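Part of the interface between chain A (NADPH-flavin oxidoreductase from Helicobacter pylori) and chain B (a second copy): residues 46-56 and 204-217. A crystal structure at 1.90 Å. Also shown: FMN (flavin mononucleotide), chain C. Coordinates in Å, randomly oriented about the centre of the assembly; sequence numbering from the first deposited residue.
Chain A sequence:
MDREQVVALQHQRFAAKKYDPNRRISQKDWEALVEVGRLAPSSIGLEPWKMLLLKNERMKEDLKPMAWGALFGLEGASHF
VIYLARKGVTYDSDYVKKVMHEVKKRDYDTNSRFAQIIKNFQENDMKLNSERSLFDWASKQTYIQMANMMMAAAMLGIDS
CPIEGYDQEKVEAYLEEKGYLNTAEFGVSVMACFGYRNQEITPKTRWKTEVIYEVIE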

ATOM      1  N   LEU A  46       5.183  12.091  -5.964  1.00 11.91           N
ATOM      2  CA  LEU A  46       5.067  12.113  -7.433  1.00 11.73           C
ATOM      3  C   LEU A  46       3.667  11.735  -7.910  1.00 12.11           C
ATOM      4  O   LEU A  46       3.338  11.977  -9.058  1.00 12.26           O
ATOM      5  CB  LEU A  46       6.104  11.226  -8.107  1.00 12.19           C
ATOM      6  CG  LEU A  46       7.561  11.703  -7.941  1.00 12.94           C
ATOM      7  CD1 LEU A  46       8.478  10.590  -8.507  1.00 15.26           C
ATOM      8  CD2 LEU A  46       7.782  13.031  -8.589  1.00 15.55           C
ATOM      9  N   GLU A  47       2.835  11.170  -7.014  1.00 11.18           N
ATOM     10  CA  GLU A  47       1.456  10.744  -7.380  1.00 10.69           C
ATOM     11  C   GLU A  47       1.462   9.989  -8.708  1.00  9.79           C
ATOM     12  O   GLU A  47       0.763  10.389  -9.653  1.00 10.49           O
ATOM     13  CB  GLU A  47       0.521  11.970  -7.520  1.00 12.23           C
ATOM     14  CG  GLU A  47       0.329  12.806  -6.296  1.00 13.67           C
ATOM     15  CD  GLU A  47      -0.338  14.162  -6.637  1.00 12.90           C
ATOM     16  OE1 GLU A  47      -1.507  14.164  -7.077  1.00 13.59           O
ATOM     17  OE2 GLU A  47       0.293  15.194  -6.403  1.00 15.39           O
ATOM     18  N   PRO A  48       2.232   8.874  -8.803  1.00  9.21           N
ATOM     19  CA  PRO A  48       2.444   8.291 -10.118  1.00  9.67           C
ATOM     20  C   PRO A  48       1.314   7.351 -10.512  1.00  9.60           C
ATOM     21  O   PRO A  48       1.533   6.134 -10.710  1.00 10.25           O
ATOM     22  CB  PRO A  48       3.749   7.519  -9.920  1.00  9.49           C
ATOM     23  CG  PRO A  48       3.571   6.935  -8.476  1.00  8.98           C
ATOM     24  CD  PRO A  48       2.939   8.113  -7.738  1.00  9.48           C
ATOM     25  N   TRP A  49       0.104   7.902 -10.556  1.00  9.88           N
ATOM     26  CA  TRP A  49      -1.108   7.093 -10.598  1.00  8.92           C
ATOM     27  C   TRP A  49      -2.264   7.730 -11.360  1.00  8.88           C
ATOM     28  O   TRP A  49      -2.276   8.927 -11.625  1.00  8.23           O
ATOM     29  CB  TRP A  49      -1.556   6.698  -9.188  1.00  8.08           C
ATOM     30  CG  TRP A  49      -1.738   7.823  -8.208  1.00 10.12           C
ATOM     31  CD1 TRP A  49      -2.417   9.003  -8.414  1.00 10.07           C
ATOM     32  CD2 TRP A  49      -1.272   7.847  -6.854  1.00  9.25           C
ATOM     33  NE1 TRP A  49      -2.377   9.768  -7.264  1.00 11.43           N
ATOM     34  CE2 TRP A  49      -1.667   9.089  -6.299  1.00  9.85           C
ATOM     35  CE3 TRP A  49      -0.542   6.941  -6.061  1.00  8.70           C
ATOM     36  CZ2 TRP A  49      -1.419   9.425  -4.968  1.00  7.93           C
ATOM     37  CZ3 TRP A  49      -0.250   7.295  -4.721  1.00 10.58           C
ATOM     38  CH2 TRP A  49      -0.707   8.528  -4.190  1.00  8.06           C
ATOM     39  N   LYS A  50      -3.248   6.903 -11.706  1.00  8.62           N
ATOM     40  CA  LYS A  50      -4.521   7.423 -12.181  1.00  8.74           C
ATOM     41  C   LYS A  50      -5.549   6.341 -11.921  1.00  9.36           C
ATOM     42  O   LYS A  50      -5.299   5.167 -12.229  1.00  8.29           O
ATOM     43  CB  LYS A  50      -4.482   7.727 -13.689  1.00  9.03           C
ATOM     44  CG  LYS A  50      -5.843   8.271 -14.192  1.00  9.43           C
ATOM     45  CD  LYS A  50      -5.721   8.865 -15.593  1.00 14.02           C
ATOM     46  CE  LYS A  50      -7.114   9.383 -16.027  1.00 18.62           C
ATOM     47  NZ  LYS A  50      -7.083  10.162 -17.309  1.00 25.04           N
HETATM   48  N   MSE A  51      -6.692   6.737 -11.367  1.00  7.79           N
HETATM   49  CA  MSE A  51      -7.776   5.783 -11.070  1.00  9.69           C
HETATM   50  C   MSE A  51      -8.867   5.799 -12.138  1.00  9.07           C
HETATM   51  O   MSE A  51      -9.277   6.887 -12.570  1.00  8.86           O
HETATM   52  CB  MSE A  51      -8.424   6.192  -9.741  1.00  7.83           C
HETATM   53  CG  MSE A  51      -7.476   5.973  -8.549  1.00  9.66           C
HETATM   54 SE   MSE A  51      -8.287   6.488  -6.859  1.00 19.11          SE
HETATM   55  CE  MSE A  51      -8.310   8.404  -7.156  1.00 11.82           C
ATOM     56  N   LEU A  52      -9.434   4.629 -12.456  1.00  7.99           N
ATOM     57  CA  LEU A  52     -10.565   4.543 -13.353  1.00  8.89           C
ATOM     58  C   LEU A  52     -11.744   3.929 -12.629  1.00  9.87           C
ATOM     59  O   LEU A  52     -11.592   2.888 -11.981  1.00  9.74           O
ATOM     60  CB  LEU A  52     -10.246   3.682 -14.619  1.00  7.77           C
ATOM     61  CG  LEU A  52      -8.948   3.957 -15.388  1.00  9.83           C
ATOM     62  CD1 LEU A  52      -8.660   2.911 -16.462  1.00 10.59           C
ATOM     63  CD2 LEU A  52      -8.948   5.379 -16.009  1.00 10.73           C
ATOM     64  N   LEU A  53     -12.911   4.572 -12.736  1.00  9.77           N
ATOM     65  CA  LEU A  53     -14.159   3.942 -12.287  1.00 10.65           C
ATOM     66  C   LEU A  53     -14.798   3.168 -13.449  1.00 12.52           C
ATOM     67  O   LEU A  53     -15.173   3.762 -14.477  1.00 12.21           O
ATOM     68  CB  LEU A  53     -15.156   4.963 -11.746  1.00 10.95           C
ATOM     69  CG  LEU A  53     -16.502   4.373 -11.259  1.00  9.92           C
ATOM     70  CD1 LEU A  53     -16.311   3.575  -9.948  1.00 11.00           C
ATOM     71  CD2 LEU A  53     -17.567   5.451 -11.077  1.00 10.87           C
ATOM     72  N   LEU A  54     -14.905   1.856 -13.281  1.00 13.34           N
ATOM     73  CA  LEU A  54     -15.531   1.038 -14.302  1.00 16.74           C
ATOM     74  C   LEU A  54     -17.022   1.084 -14.029  1.00 18.65           C
ATOM     75  O   LEU A  54     -17.519   0.378 -13.169  1.00 18.47           O
ATOM     76  CB  LEU A  54     -14.954  -0.381 -14.342  1.00 15.00           C
ATOM     77  CG  LEU A  54     -15.353  -1.217 -15.583  1.00 18.67           C
ATOM     78  CD1 LEU A  54     -15.068  -0.492 -16.906  1.00 20.53           C
ATOM     79  CD2 LEU A  54     -14.654  -2.558 -15.588  1.00 17.86           C
ATOM     80  N   LYS A  55     -17.688   2.019 -14.703  1.00 21.12           N
ATOM     81  CA  LYS A  55     -19.133   2.192 -14.589  1.00 24.20           C
ATOM     82  C   LYS A  55     -19.807   1.405 -15.715  1.00 25.25           C
ATOM     83  O   LYS A  55     -20.858   0.782 -15.512  1.00 26.89           O
ATOM     84  CB  LYS A  55     -19.484   3.682 -14.659  1.00 24.23           C
ATOM     85  CG  LYS A  55     -20.924   4.010 -14.414  1.00 27.59           C
ATOM     86  CD  LYS A  55     -21.040   5.330 -13.672  1.00 29.06           C
ATOM     87  CE  LYS A  55     -22.496   5.739 -13.489  1.00 31.78           C
ATOM     88  NZ  LYS A  55     -22.926   6.733 -14.537  1.00 33.76           N
ATOM     89  N   ASN A  56     -19.184   1.433 -16.894  1.00 26.55           N
ATOM     90  CA  ASN A  56     -19.724   0.822 -18.122  1.00 26.03           C
ATOM     91  C   ASN A  56     -20.169  -0.642 -17.938  1.00 26.60           C
ATOM     92  O   ASN A  56     -19.348  -1.577 -17.898  1.00 25.54           O
ATOM     93  CB  ASN A  56     -18.700   0.938 -19.233  1.00 26.82           C
TER
HETATM   94  N1  FMN C 301       9.724  11.756   3.089  1.00 14.90           N
HETATM   95  C2  FMN C 301      11.039  11.907   3.504  1.00 15.17           C
HETATM   96  O2  FMN C 301      11.398  12.990   3.949  1.00 15.96           O
HETATM   97  N3  FMN C 301      11.949  10.889   3.384  1.00 15.03           N
HETATM   98  C4  FMN C 301      11.566   9.695   2.827  1.00 14.41           C
HETATM   99  O4  FMN C 301      12.338   8.740   2.855  1.00 15.77           O
HETATM  100  C4A FMN C 301      10.237   9.552   2.369  1.00 13.56           C
HETATM  101  N5  FMN C 301       9.834   8.367   1.805  1.00 14.25           N
HETATM  102  C5A FMN C 301       8.513   8.162   1.443  1.00 13.50           C
HETATM  103  C6  FMN C 301       8.168   6.907   0.900  1.00 13.41           C
HETATM  104  C7  FMN C 301       6.831   6.707   0.524  1.00 12.61           C
HETATM  105  C7M FMN C 301       6.378   5.291   0.311  1.00 10.55           C
HETATM  106  C8  FMN C 301       5.866   7.728   0.635  1.00 12.88           C
HETATM  107  C8M FMN C 301       4.378   7.380   0.497  1.00  7.45           C
HETATM  108  C9  FMN C 301       6.232   8.953   1.169  1.00 13.46           C
HETATM  109  C9A FMN C 301       7.569   9.182   1.558  1.00 14.16           C
HETATM  110  N10 FMN C 301       7.968  10.422   2.077  1.00 13.01           N
HETATM  111  C10 FMN C 301       9.306  10.580   2.516  1.00 13.37           C
HETATM  112  C1' FMN C 301       7.020  11.575   2.231  1.00 11.41           C
HETATM  113  C2' FMN C 301       6.519  12.112   0.883  1.00 12.03           C
HETATM  114  O2' FMN C 301       7.403  13.119   0.453  1.00 13.76           O
HETATM  115  C3' FMN C 301       5.116  12.685   1.126  1.00 14.09           C
HETATM  116  O3' FMN C 301       4.237  11.652   1.527  1.00 14.09           O
HETATM  117  C4' FMN C 301       4.458  13.336  -0.086  1.00 13.65           C
HETATM  118  O4' FMN C 301       5.214  14.486  -0.426  1.00 15.49           O
HETATM  119  C5' FMN C 301       2.983  13.732   0.122  1.00 16.24           C
HETATM  120  O5' FMN C 301       2.949  14.664   1.218  1.00 14.50           O
HETATM  121  P   FMN C 301       2.057  14.337   2.508  1.00 14.83           P
HETATM  122  O1P FMN C 301       2.477  12.966   2.970  1.00 12.96           O
HETATM  123  O2P FMN C 301       2.401  15.407   3.542  1.00 16.69           O
HETATM  124  O3P FMN C 301       0.593  14.374   2.159  1.00 13.53           O
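Chain B, residues 204-217: KTRWKTEVIYEVIE

Dimers can be sealed by strand addition, in which the C-terminal tail of one subunit pairs with a strand of the other, and this oxidoreductase is a clear example. In chain B an irregular segment, Lys B204 to Lys B208, leads into a short helix, 209-212, and then into strand 213-216, which lies beside strand 49-54 of chain A. The two strands run in the same direction, their axes inclined by 24° and 4.6 Å apart at closest approach.

Register is set by the backbone. Met A51 N donates to Ile B212 O (2.8 Å), and Glu B214 N returns a bond to Met A51 O (2.9 Å). The pattern repeats two residues on, from Leu A53 N to Glu B214 O (2.9 Å) and from Ile B216 N to Leu A53 O (2.8 Å). Beyond the paired residues Asn A56 N also reaches Ile B216 O, at 3.2 Å.

Because side chains alternate along a strand, the apolar contacts divide between two faces. On one, Met A51 (selenomethionine) CB lies 4.0 Å from Tyr B213 CD1, and Leu A53 CB packs 4.0 Å from Tyr B213 CE1. On the other, Ile B216 CD1 touches both Leu A52 CB (3.8 Å) and Leu A54 CD1 (3.7 Å).

Charged and polar groups complete the contact. Lys A50, extended with every chi angle t, forms a salt bridge from NZ to Glu B214 OE1 (3.1 Å); a water links the same amine to Val B211 O. Before the helix, Glu A47 OE1 accepts a hydrogen bond from Trp B207 N (2.8 Å), anchoring the irregular segment. Next to it, Arg B206 NH2 and Lys B204 NZ bind FMN O3P at 2.7 and 2.8 Å, so the tail that joins the subunits also holds the cofactor phosphate.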

ATOM      1  N   LYS B 204      -1.737  20.161   1.746  1.00 19.49           N
ATOM      2  CA  LYS B 204      -1.645  19.195   0.656  1.00 18.46           C
ATOM      3  C   LYS B 204      -1.434  19.907  -0.667  1.00 19.74           C
ATOM      4  O   LYS B 204      -2.055  20.950  -0.920  1.00 18.68           O
ATOM      5  CB  LYS B 204      -2.934  18.373   0.580  1.00 18.67           C
ATOM      6  CG  LYS B 204      -3.077  17.405   1.691  1.00 17.76           C
ATOM      7  CD  LYS B 204      -2.350  16.086   1.348  1.00 17.76           C
ATOM      8  CE  LYS B 204      -2.460  15.047   2.497  1.00 17.92           C
ATOM      9  NZ  LYS B 204      -1.535  15.399   3.669  1.00 20.04           N
ATOM     10  N   THR B 205      -0.556  19.351  -1.502  1.00 18.04           N
ATOM     11  CA  THR B 205      -0.514  19.707  -2.914  1.00 18.40           C
ATOM     12  C   THR B 205      -0.677  18.426  -3.699  1.00 17.25           C
ATOM     13  O   THR B 205       0.110  17.485  -3.533  1.00 17.88           O
ATOM     14  CB  THR B 205       0.806  20.407  -3.346  1.00 18.09           C
ATOM     15  OG1 THR B 205       1.939  19.670  -2.851  1.00 20.32           O
ATOM     16  CG2 THR B 205       0.839  21.871  -2.812  1.00 19.50           C
ATOM     17  N   ARG B 206      -1.696  18.391  -4.532  1.00 16.59           N
ATOM     18  CA  ARG B 206      -2.010  17.187  -5.333  1.00 16.43           C
ATOM     19  C   ARG B 206      -2.502  17.602  -6.704  1.00 16.72           C
ATOM     20  O   ARG B 206      -2.997  18.727  -6.866  1.00 16.56           O
ATOM     21  CB  ARG B 206      -3.129  16.356  -4.649  1.00 16.23           C
ATOM     22  CG  ARG B 206      -2.745  15.632  -3.331  1.00 16.93           C
ATOM     23  CD  ARG B 206      -1.617  14.604  -3.528  1.00 17.75           C
ATOM     24  NE  ARG B 206      -1.385  13.850  -2.288  1.00 18.33           N
ATOM     25  CZ  ARG B 206      -0.649  14.281  -1.269  1.00 18.83           C
ATOM     26  NH1 ARG B 206       0.003  15.433  -1.335  1.00 16.37           N
ATOM     27  NH2 ARG B 206      -0.548  13.538  -0.182  1.00 17.55           N
ATOM     28  N   TRP B 207      -2.436  16.696  -7.683  1.00 16.85           N
ATOM     29  CA  TRP B 207      -3.180  16.901  -8.925  1.00 16.43           C
ATOM     30  C   TRP B 207      -4.664  17.121  -8.626  1.00 17.02           C
ATOM     31  O   TRP B 207      -5.187  16.563  -7.668  1.00 17.27           O
ATOM     32  CB  TRP B 207      -3.088  15.706  -9.867  1.00 15.80           C
ATOM     33  CG  TRP B 207      -1.750  15.503 -10.521  1.00 15.50           C
ATOM     34  CD1 TRP B 207      -0.917  14.429 -10.338  1.00 15.51           C
ATOM     35  CD2 TRP B 207      -1.107  16.349 -11.478  1.00 17.61           C
ATOM     36  NE1 TRP B 207       0.218  14.560 -11.112  1.00 15.86           N
ATOM     37  CE2 TRP B 207       0.127  15.732 -11.825  1.00 15.37           C
ATOM     38  CE3 TRP B 207      -1.448  17.566 -12.099  1.00 14.88           C
ATOM     39  CZ2 TRP B 207       1.020  16.306 -12.729  1.00 16.17           C
ATOM     40  CZ3 TRP B 207      -0.556  18.116 -13.014  1.00 16.20           C
ATOM     41  CH2 TRP B 207       0.654  17.486 -13.324  1.00 15.64           C
ATOM     42  N   LYS B 208      -5.329  17.908  -9.463  1.00 17.45           N
ATOM     43  CA  LYS B 208      -6.809  18.046  -9.404  1.00 19.00           C
ATOM     44  C   LYS B 208      -7.475  16.736  -9.820  1.00 17.96           C
ATOM     45  O   LYS B 208      -6.891  15.905 -10.560  1.00 17.47           O
ATOM     46  CB  LYS B 208      -7.322  19.191 -10.308  1.00 17.96           C
ATOM     47  CG  LYS B 208      -6.833  20.536  -9.886  1.00 22.21           C
ATOM     48  CD  LYS B 208      -7.535  21.696 -10.632  1.00 23.66           C
ATOM     49  CE  LYS B 208      -8.677  22.391  -9.801  1.00 31.31           C
ATOM     50  NZ  LYS B 208      -8.243  22.830  -8.412  1.00 34.87           N
ATOM     51  N   THR B 209      -8.699  16.551  -9.326  1.00 16.56           N
ATOM     52  CA  THR B 209      -9.457  15.300  -9.525  1.00 16.69           C
ATOM     53  C   THR B 209      -9.411  14.758 -10.961  1.00 17.16           C
ATOM     54  O   THR B 209      -9.129  13.582 -11.135  1.00 17.71           O
ATOM     55  CB  THR B 209     -10.902  15.444  -9.071  1.00 14.64           C
ATOM     56  OG1 THR B 209     -10.912  15.928  -7.729  1.00 14.52           O
ATOM     57  CG2 THR B 209     -11.622  14.074  -9.097  1.00 17.77           C
ATOM     58  N   GLU B 210      -9.701  15.617 -11.947  1.00 17.66           N
ATOM     59  CA  GLU B 210      -9.817  15.246 -13.383  1.00 19.24           C
ATOM     60  C   GLU B 210      -8.534  14.670 -13.925  1.00 18.78           C
ATOM     61  O   GLU B 210      -8.536  13.868 -14.869  1.00 19.56           O
ATOM     62  CB  GLU B 210     -10.139  16.465 -14.250  1.00 19.91           C
ATOM     63  CG  GLU B 210     -11.335  17.215 -13.765  1.00 25.97           C
ATOM     64  CD  GLU B 210     -10.941  18.439 -12.945  1.00 29.36           C
ATOM     65  OE1 GLU B 210     -10.725  18.296 -11.701  1.00 23.91           O
ATOM     66  OE2 GLU B 210     -10.882  19.551 -13.579  1.00 31.24           O
ATOM     67  N   VAL B 211      -7.432  15.029 -13.301  1.00 17.90           N
ATOM     68  CA  VAL B 211      -6.143  14.512 -13.747  1.00 18.18           C
ATOM     69  C   VAL B 211      -5.874  13.039 -13.269  1.00 17.44           C
ATOM     70  O   VAL B 211      -5.301  12.235 -14.014  1.00 17.02           O
ATOM     71  CB  VAL B 211      -5.001  15.467 -13.330  1.00 17.93           C
ATOM     72  CG1 VAL B 211      -3.692  14.906 -13.740  1.00 21.36           C
ATOM     73  CG2 VAL B 211      -5.197  16.838 -13.984  1.00 20.21           C
ATOM     74  N   ILE B 212      -6.312  12.700 -12.058  1.00 16.04           N
ATOM     75  CA  ILE B 212      -5.980  11.409 -11.457  1.00 16.19           C
ATOM     76  C   ILE B 212      -7.181  10.453 -11.316  1.00 16.31           C
ATOM     77  O   ILE B 212      -7.075   9.386 -10.714  1.00 16.15           O
ATOM     78  CB  ILE B 212      -5.192  11.589 -10.110  1.00 14.80           C
ATOM     79  CG1 ILE B 212      -5.915  12.576  -9.160  1.00 16.01           C
ATOM     80  CG2 ILE B 212      -3.727  12.065 -10.444  1.00 15.40           C
ATOM     81  CD1 ILE B 212      -7.253  12.025  -8.560  1.00 16.06           C
ATOM     82  N   TYR B 213      -8.309  10.832 -11.917  1.00 17.37           N
ATOM     83  CA  TYR B 213      -9.525  10.030 -11.791  1.00 16.52           C
ATOM     84  C   TYR B 213     -10.400  10.213 -13.003  1.00 16.89           C
ATOM     85  O   TYR B 213     -10.668  11.356 -13.413  1.00 15.40           O
ATOM     86  CB  TYR B 213     -10.288  10.432 -10.538  1.00 16.52           C
ATOM     87  CG  TYR B 213     -11.641   9.738 -10.400  1.00 16.40           C
ATOM     88  CD1 TYR B 213     -11.736   8.390 -10.004  1.00 16.71           C
ATOM     89  CD2 TYR B 213     -12.819  10.453 -10.617  1.00 16.44           C
ATOM     90  CE1 TYR B 213     -13.003   7.775  -9.861  1.00 16.63           C
ATOM     91  CE2 TYR B 213     -14.050   9.864 -10.485  1.00 17.31           C
ATOM     92  CZ  TYR B 213     -14.139   8.530 -10.115  1.00 16.53           C
ATOM     93  OH  TYR B 213     -15.392   7.978  -9.982  1.00 16.16           O
ATOM     94  N   GLU B 214     -10.861   9.100 -13.564  1.00 16.53           N
ATOM     95  CA  GLU B 214     -11.747   9.176 -14.717  1.00 17.79           C
ATOM     96  C   GLU B 214     -12.818   8.067 -14.699  1.00 17.94           C
ATOM     97  O   GLU B 214     -12.550   6.937 -14.290  1.00 18.59           O
ATOM     98  CB  GLU B 214     -10.884   9.125 -15.986  1.00 17.54           C
ATOM     99  CG  GLU B 214     -11.602   8.743 -17.215  1.00 21.77           C
ATOM    100  CD  GLU B 214     -10.742   8.889 -18.443  1.00 25.90           C
ATOM    101  OE1 GLU B 214      -9.533   8.591 -18.353  1.00 25.37           O
ATOM    102  OE2 GLU B 214     -11.290   9.315 -19.479  1.00 27.71           O
ATOM    103  N   VAL B 215     -14.025   8.392 -15.142  1.00 17.64           N
ATOM    104  CA  VAL B 215     -15.095   7.400 -15.199  1.00 18.49           C
ATOM    105  C   VAL B 215     -15.089   6.791 -16.615  1.00 19.34           C
ATOM    106  O   VAL B 215     -15.060   7.510 -17.621  1.00 17.20           O
ATOM    107  CB  VAL B 215     -16.458   8.029 -14.843  1.00 19.43           C
ATOM    108  CG1 VAL B 215     -17.596   7.004 -14.873  1.00 19.68           C
ATOM    109  CG2 VAL B 215     -16.396   8.720 -13.460  1.00 20.34           C
ATOM    110  N   ILE B 216     -15.084   5.464 -16.687  1.00 20.45           N
ATOM    111  CA  ILE B 216     -15.196   4.777 -17.953  1.00 22.34           C
ATOM    112  C   ILE B 216     -16.698   4.686 -18.253  1.00 24.29           C
ATOM    113  O   ILE B 216     -17.460   4.022 -17.531  1.00 22.16           O
ATOM    114  CB  ILE B 216     -14.563   3.359 -17.946  1.00 22.23           C
ATOM    115  CG1 ILE B 216     -13.036   3.428 -17.747  1.00 24.77           C
ATOM    116  CG2 ILE B 216     -14.903   2.615 -19.255  1.00 20.88           C
ATOM    117  CD1 ILE B 216     -12.411   2.109 -17.278  1.00 23.44           C
ATOM    118  N   GLU B 217     -17.083   5.362 -19.337  1.00 26.68           N
ATOM    119  CA  GLU B 217     -18.473   5.536 -19.770  1.00 29.71           C
ATOM    120  C   GLU B 217     -19.356   6.103 -18.664  1.00 31.06           C
ATOM    121  O   GLU B 217     -19.503   7.346 -18.568  1.00 33.54           O
ATOM    122  CB  GLU B 217     -19.100   4.214 -20.432  1.00 28.50           C
TER
HETATM  123  O   HOH W   1      -4.999  12.472 -16.604  1.00 27.12           O